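Local atomic coordinates of probable amino acid aminotransferase (Mycobacterium tuberculosis, PDB entry 6Q1S), a protein that is a member of the class IV aminotransferase family and holds 4'-deoxy-4'-aminopyridoxal-5'-phosphate in a pocket. Residues D30-T35 / Q51-S56; R58-P63 / A148-L153. All coordinates share one frame; numbering follows the deposited sequence.

Contact 1: D30-T35 / Q51-S56; sequences DGVFET and QRLTQS. With PMP (4'-deoxy-4'-aminopyridoxal-5'-phosphate), chain G.
Val32 and Glu34 of strand 31-35 face Arg52, Leu53 and Ser56 of helix 51-56, a worked example of antiparallel helix-on-sheet packing in a class IV aminotransferase. The segment axes approach to 8.3 Å at 167°. The tight part is apolar: Val32 CG1 lies 3.6 Å from Ser56 CB, while its other methyl, CG2, meets Leu53 CD1 at 3.7 Å. The side chains of Leu53 and Glu34 run past each other in opposite directions, CB against CG, carrying the packing on toward a buried carboxylate. By contrast, Gln51 and Thr54 turn their CB atoms away from the strand, and Gln51 reaches the solvent side of the helix.

Between the apolar packing and PMP sits a side-on salt bridge. Arg52 NE lies 2.7 Å from Glu34 OE2 and donates to that oxygen's syn lone pair, nearly straight (175°), with OE2 in the guanidinium plane. Arg52 NH2 donates to the syn lone pair of Glu34 OE1, 2.8 Å away and tilted out of that plane. Two nitrogens, each holding one carboxylate oxygen, fix the guanidinium's rotation. Arg216 O accepts from NH1, which also bonds the PMP phosphate weakly; the better bond there is Arg52 NH2 to PMP O3P, 2.9 Å.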
loop_
_atom_site.group_PDB
_atom_site.type_symbol
_atom_site.label_atom_id
_atom_site.label_comp_id
_atom_site.label_asym_id
_atom_site.label_seq_id
_atom_site.Cartn_x
_atom_site.Cartn_y
_atom_site.Cartn_z
ATOM N N ASP B 30 3.007 -1.580 -6.746
ATOM C CA ASP B 30 3.939 -0.533 -7.161
ATOM C C ASP B 30 3.403 0.109 -8.433
ATOM O O ASP B 30 3.725 -0.301 -9.549
ATOM C CB ASP B 30 5.331 -1.117 -7.370
ATOM C CG ASP B 30 6.410 -0.059 -7.413
ATOM O OD1 ASP B 30 7.582 -0.415 -7.655
ATOM O OD2 ASP B 30 6.097 1.124 -7.169
ATOM N N GLY B 31 2.582 1.136 -8.262
ATOM C CA GLY B 31 2.030 1.849 -9.400
ATOM C C GLY B 31 1.095 2.936 -8.924
ATOM O O GLY B 31 0.844 3.091 -7.726
ATOM N N VAL B 32 0.580 3.696 -9.890
ATOM C CA VAL B 32 -0.360 4.772 -9.613
ATOM C C VAL B 32 -1.614 4.542 -10.446
ATOM O O VAL B 32 -1.599 3.826 -11.451
ATOM C CB VAL B 32 0.242 6.162 -9.906
ATOM C CG1 VAL B 32 1.501 6.376 -9.082
ATOM C CG2 VAL B 32 0.535 6.316 -11.392
ATOM N N PHE B 33 -2.712 5.162 -10.018
ATOM C CA PHE B 33 -3.964 5.015 -10.743
ATOM C C PHE B 33 -4.827 6.252 -10.549
ATOM O O PHE B 33 -4.537 7.124 -9.727
ATOM C CB PHE B 33 -4.721 3.750 -10.313
ATOM C CG PHE B 33 -5.524 3.910 -9.053
ATOM C CD1 PHE B 33 -4.912 3.869 -7.813
ATOM C CD2 PHE B 33 -6.898 4.073 -9.112
ATOM C CE1 PHE B 33 -5.655 4.006 -6.652
ATOM C CE2 PHE B 33 -7.648 4.211 -7.957
ATOM C CZ PHE B 33 -7.024 4.176 -6.725
ATOM N N GLU B 34 -5.901 6.313 -11.335
ATOM C CA GLU B 34 -6.892 7.373 -11.262
ATOM C C GLU B 34 -8.267 6.763 -11.473
ATOM O O GLU B 34 -8.405 5.727 -12.127
ATOM C CB GLU B 34 -6.635 8.467 -12.308
ATOM C CG GLU B 34 -5.515 9.427 -11.945
ATOM C CD GLU B 34 -5.847 10.268 -10.731
ATOM O OE1 GLU B 34 -7.032 10.625 -10.562
ATOM O OE2 GLU B 34 -4.926 10.575 -9.946
ATOM N N THR B 35 -9.286 7.413 -10.918
ATOM C CA THR B 35 -10.664 6.961 -11.056
ATOM C C THR B 35 -11.504 8.096 -11.616
ATOM O O THR B 35 -11.498 9.204 -11.073
ATOM C CB THR B 35 -11.245 6.489 -9.718
ATOM O OG1 THR B 35 -10.555 5.310 -9.283
ATOM C CG2 THR B 35 -12.728 6.177 -9.861
ATOM N N GLN B 51 -3.511 15.176 -15.098
ATOM C CA GLN B 51 -2.525 16.050 -14.471
ATOM C C GLN B 51 -2.038 15.456 -13.156
ATOM O O GLN B 51 -0.833 15.428 -12.882
ATOM C CB GLN B 51 -3.116 17.442 -14.254
ATOM C CG GLN B 51 -3.110 18.308 -15.502
ATOM C CD GLN B 51 -3.779 19.652 -15.287
ATOM O OE1 GLN B 51 -4.294 19.936 -14.206
ATOM N NE2 GLN B 51 -3.777 20.486 -16.321
ATOM N N ARG B 52 -2.967 14.978 -12.327
ATOM C CA ARG B 52 -2.582 14.315 -11.089
ATOM C C ARG B 52 -1.886 12.988 -11.363
ATOM O O ARG B 52 -0.977 12.599 -10.621
ATOM C CB ARG B 52 -3.814 14.106 -10.211
ATOM C CG ARG B 52 -3.534 13.451 -8.876
ATOM C CD ARG B 52 -4.731 13.596 -7.962
ATOM N NE ARG B 52 -5.731 12.569 -8.234
ATOM C CZ ARG B 52 -6.946 12.551 -7.698
ATOM N NH1 ARG B 52 -7.311 13.505 -6.854
ATOM N NH2 ARG B 52 -7.795 11.579 -8.002
ATOM N N LEU B 53 -2.302 12.281 -12.418
ATOM C CA LEU B 53 -1.613 11.054 -12.804
ATOM C C LEU B 53 -0.166 11.333 -13.181
ATOM O O LEU B 53 0.733 10.548 -12.851
ATOM C CB LEU B 53 -2.349 10.381 -13.962
ATOM C CG LEU B 53 -1.763 9.050 -14.437
ATOM C CD1 LEU B 53 -2.051 7.953 -13.426
ATOM C CD2 LEU B 53 -2.319 8.682 -15.802
ATOM N N THR B 54 0.082 12.450 -13.870
ATOM C CA THR B 54 1.453 12.821 -14.201
ATOM C C THR B 54 2.254 13.108 -12.939
ATOM O O THR B 54 3.434 12.748 -12.843
ATOM C CB THR B 54 1.457 14.032 -15.136
ATOM O OG1 THR B 54 0.811 13.689 -16.368
ATOM C CG2 THR B 54 2.881 14.492 -15.422
ATOM N N GLN B 55 1.617 13.727 -11.945
ATOM C CA GLN B 55 2.318 14.049 -10.707
ATOM C C GLN B 55 2.571 12.796 -9.879
ATOM O O GLN B 55 3.653 12.635 -9.303
ATOM C CB GLN B 55 1.518 15.079 -9.913
ATOM C CG GLN B 55 1.659 16.494 -10.445
ATOM C CD GLN B 55 3.055 17.038 -10.242
ATOM O OE1 GLN B 55 3.776 16.595 -9.349
ATOM N NE2 GLN B 55 3.448 18.001 -11.069
ATOM N N SER B 56 1.584 11.899 -9.808
ATOM C CA SER B 56 1.773 10.648 -9.080
ATOM C C SER B 56 2.887 9.818 -9.703
ATOM O O SER B 56 3.636 9.138 -8.993
ATOM C CB SER B 56 0.469 9.851 -9.044
ATOM O OG SER B 56 -0.565 10.585 -8.416
HETATM N N1 PMP G . -8.359 11.114 -0.904
HETATM C C2 PMP G . -8.047 9.827 -1.188
HETATM C C2A PMP G . -7.101 9.066 -0.297
HETATM C C3 PMP G . -8.636 9.161 -2.378
HETATM O O3 PMP G . -8.339 7.869 -2.685
HETATM C C4 PMP G . -9.560 9.957 -3.217
HETATM C C4A PMP G . -10.210 9.370 -4.447
HETATM N N4A PMP G . -11.060 8.232 -4.057
HETATM C C5 PMP G . -9.818 11.355 -2.797
HETATM C C6 PMP G . -9.194 11.852 -1.656
HETATM C C5A PMP G . -10.748 12.231 -3.607
HETATM O O4P PMP G . -10.173 12.483 -4.887
HETATM P P PMP G . -11.108 12.697 -6.180
HETATM O O1P PMP G . -11.929 11.447 -6.389
HETATM O O2P PMP G . -12.014 13.882 -5.934
HETATM O O3P PMP G . -10.236 12.951 -7.385
#

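Contact 2: R58-P63 / A148-L153; sequences RLMDLP and ASAKTL. With PMP (4'-deoxy-4'-aminopyridoxal-5'-phosphate), chain G.
Leu59 lays its CD1 methyl against the hydroxyl of Ser149, with CD1 and OG 3.3 Å apart, and the same methyl reaches Ala150 CB at 4.1 Å. One branch of the leucine thus bridges a polar tip and an apolar one on neighbouring residues of the loop. No hydrogen bond joins the two segments; the contact is made by side chains fitting against each other. Met60, the next residue, continues it further along the loop. Its CG approaches Ala150 CB at 4.5 Å, a looser fit, and the chain, bent at chi2 (-83°), brings the sulphur to Thr152, where Met60 SD touches Thr152 CG2 at 4.0 Å and the two side chains cross at about a right angle. Thr152 directs this methyl at the sulphur while its OG1 is hydrogen-bonded to Ser154 N.

Helix 46-59 ends here in a Schellman motif, just after Leu59, with Met60 the first residue to leave helical phi/psi. Asp61, with positive phi, is its C-prime residue: Asp61 N bonds Arg58 O at 3.3 Å, and Leu62 N reaches back to Ala57 O. Asp61 OD2 also forms salt bridges with Arg163 and Arg167 of the second subunit, so the end of the helix is tied to the dimer interface.

On the loop, Lys151 sends its CB away from 58-63, in contrast to Ala150 and Thr152 on either side, whose CB atoms point toward it. The lysine chain runs extended until chi4 (48°) turns NZ, which makes weak hydrogen bonds to Tyr155 OH and, at 3.2 Å, to PMP O3; the next nearest PMP atom is C4A, 3.6 Å from NZ.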
loop_
_atom_site.group_PDB
_atom_site.type_symbol
_atom_site.label_atom_id
_atom_site.label_comp_id
_atom_site.label_asym_id
_atom_site.label_seq_id
_atom_site.Cartn_x
_atom_site.Cartn_y
_atom_site.Cartn_z
ATOM N N ARG B 58 5.526 11.057 -11.231
ATOM C CA ARG B 58 6.797 11.691 -10.894
ATOM C C ARG B 58 7.217 11.362 -9.468
ATOM O O ARG B 58 8.389 11.064 -9.212
ATOM C CB ARG B 58 6.695 13.206 -11.061
ATOM C CG ARG B 58 8.030 13.929 -10.919
ATOM C CD ARG B 58 7.846 15.433 -10.799
ATOM N NE ARG B 58 6.949 15.769 -9.696
ATOM C CZ ARG B 58 6.660 17.009 -9.314
ATOM N NH1 ARG B 58 7.192 18.047 -9.946
ATOM N NH2 ARG B 58 5.830 17.210 -8.298
ATOM N N LEU B 59 6.271 11.406 -8.528
ATOM C CA LEU B 59 6.564 11.048 -7.147
ATOM C C LEU B 59 6.946 9.584 -6.993
ATOM O O LEU B 59 7.590 9.225 -6.003
ATOM C CB LEU B 59 5.360 11.361 -6.259
ATOM C CG LEU B 59 5.033 12.843 -6.079
ATOM C CD1 LEU B 59 3.583 13.027 -5.665
ATOM C CD2 LEU B 59 5.969 13.468 -5.059
ATOM N N MET B 60 6.570 8.736 -7.946
ATOM C CA MET B 60 6.842 7.309 -7.870
ATOM C C MET B 60 7.975 6.877 -8.785
ATOM O O MET B 60 8.181 5.672 -8.967
ATOM C CB MET B 60 5.573 6.521 -8.186
ATOM C CG MET B 60 4.593 6.508 -7.032
ATOM S SD MET B 60 5.015 5.221 -5.849
ATOM C CE MET B 60 4.512 3.773 -6.767
ATOM N N ASP B 61 8.715 7.831 -9.353
ATOM C CA ASP B 61 9.847 7.537 -10.232
ATOM C C ASP B 61 9.429 6.604 -11.363
ATOM O O ASP B 61 10.157 5.686 -11.750
ATOM C CB ASP B 61 11.020 6.963 -9.437
ATOM C CG ASP B 61 11.472 7.890 -8.328
ATOM O OD1 ASP B 61 11.721 9.081 -8.613
ATOM O OD2 ASP B 61 11.571 7.435 -7.171
ATOM N N LEU B 62 8.255 6.834 -11.877
ATOM C CA LEU B 62 7.638 6.154 -12.996
ATOM C C LEU B 62 7.854 6.952 -14.273
ATOM O O LEU B 62 7.966 8.180 -14.231
ATOM C CB LEU B 62 6.136 5.972 -12.755
ATOM C CG LEU B 62 5.755 4.784 -11.876
ATOM C CD1 LEU B 62 4.325 4.916 -11.383
ATOM C CD2 LEU B 62 5.933 3.496 -12.655
ATOM N N PRO B 63 7.932 6.281 -15.422
ATOM C CA PRO B 63 8.058 7.012 -16.686
ATOM C C PRO B 63 6.924 8.009 -16.851
ATOM O O PRO B 63 5.782 7.751 -16.462
ATOM C CB PRO B 63 7.999 5.906 -17.745
ATOM C CG PRO B 63 8.474 4.685 -17.030
ATOM C CD PRO B 63 7.981 4.822 -15.617
ATOM N N ALA B 148 2.787 10.682 0.458
ATOM C CA ALA B 148 1.386 10.701 0.862
ATOM C C ALA B 148 0.486 11.427 -0.130
ATOM O O ALA B 148 -0.734 11.244 -0.083
ATOM C CB ALA B 148 1.248 11.343 2.242
ATOM N N SER B 149 1.048 12.235 -1.024
ATOM C CA SER B 149 0.256 12.930 -2.031
ATOM C C SER B 149 0.112 12.138 -3.322
ATOM O O SER B 149 -0.535 12.620 -4.256
ATOM C CB SER B 149 0.869 14.300 -2.337
ATOM O OG SER B 149 2.144 14.165 -2.939
ATOM N N ALA B 150 0.690 10.942 -3.398
ATOM C CA ALA B 150 0.625 10.114 -4.593
ATOM C C ALA B 150 -0.521 9.122 -4.465
ATOM O O ALA B 150 -0.641 8.428 -3.449
ATOM C CB ALA B 150 1.944 9.373 -4.820
ATOM N N LYS B 151 -1.357 9.055 -5.500
ATOM C CA LYS B 151 -2.466 8.104 -5.558
ATOM C C LYS B 151 -1.935 6.800 -6.136
ATOM O O LYS B 151 -1.940 6.584 -7.348
ATOM C CB LYS B 151 -3.610 8.668 -6.389
ATOM C CG LYS B 151 -4.920 7.928 -6.225
ATOM C CD LYS B 151 -6.001 8.547 -7.093
ATOM C CE LYS B 151 -7.247 7.681 -7.112
ATOM N NZ LYS B 151 -7.635 7.267 -5.735
ATOM N N THR B 152 -1.469 5.920 -5.258
ATOM C CA THR B 152 -0.847 4.671 -5.667
ATOM C C THR B 152 -1.856 3.530 -5.634
ATOM O O THR B 152 -2.970 3.659 -5.124
ATOM C CB THR B 152 0.348 4.335 -4.768
ATOM O OG1 THR B 152 -0.122 3.858 -3.501
ATOM C CG2 THR B 152 1.212 5.566 -4.550
ATOM N N LEU B 153 -1.447 2.399 -6.202
ATOM C CA LEU B 153 -2.249 1.183 -6.191
ATOM C C LEU B 153 -2.177 0.436 -4.867
ATOM O O LEU B 153 -2.777 -0.636 -4.750
ATOM C CB LEU B 153 -1.803 0.251 -7.319
ATOM C CG LEU B 153 -2.038 0.747 -8.743
ATOM C CD1 LEU B 153 -1.252 -0.087 -9.737
ATOM C CD2 LEU B 153 -3.518 0.687 -9.054
HETATM N N1 PMP G . -8.359 11.114 -0.904
HETATM C C2 PMP G . -8.047 9.827 -1.188
HETATM C C2A PMP G . -7.101 9.066 -0.297
HETATM C C3 PMP G . -8.636 9.161 -2.378
HETATM O O3 PMP G . -8.339 7.869 -2.685
HETATM C C4 PMP G . -9.560 9.957 -3.217
HETATM C C4A PMP G . -10.210 9.370 -4.447
HETATM N N4A PMP G . -11.060 8.232 -4.057
HETATM C C5 PMP G . -9.818 11.355 -2.797
HETATM C C6 PMP G . -9.194 11.852 -1.656
HETATM C C5A PMP G . -10.748 12.231 -3.607
HETATM O O4P PMP G . -10.173 12.483 -4.887
HETATM P P PMP G . -11.108 12.697 -6.180
HETATM O O1P PMP G . -11.929 11.447 -6.389
HETATM O O2P PMP G . -12.014 13.882 -5.934
HETATM O O3P PMP G . -10.236 12.951 -7.385
#

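How the contacts relate
Both contacts draw on helix 46-59: contact 1 uses its middle, packed on strand 31-39, and contact 2 its C-terminal end, against the loop before helix 156-166. Both are largely buried, but contact 2 lies farther from the chain centre, with two partly exposed touching residues, Leu59 and Ser149, against one, Arg52, in contact 1. Their chemistry differs too. Contact 1 joins apolar packing to a salt bridge, whereas contact 2 relies on methyl and sulphur packing. Strand and loop are themselves joined by probable backbone hydrogen bonds, Leu153 N to Gly31 O (2.8 Å) and Phe33 N to Lys151 O (3.1 Å). Contact 1 meets PMP at the phosphate, contact 2 weakly at O3.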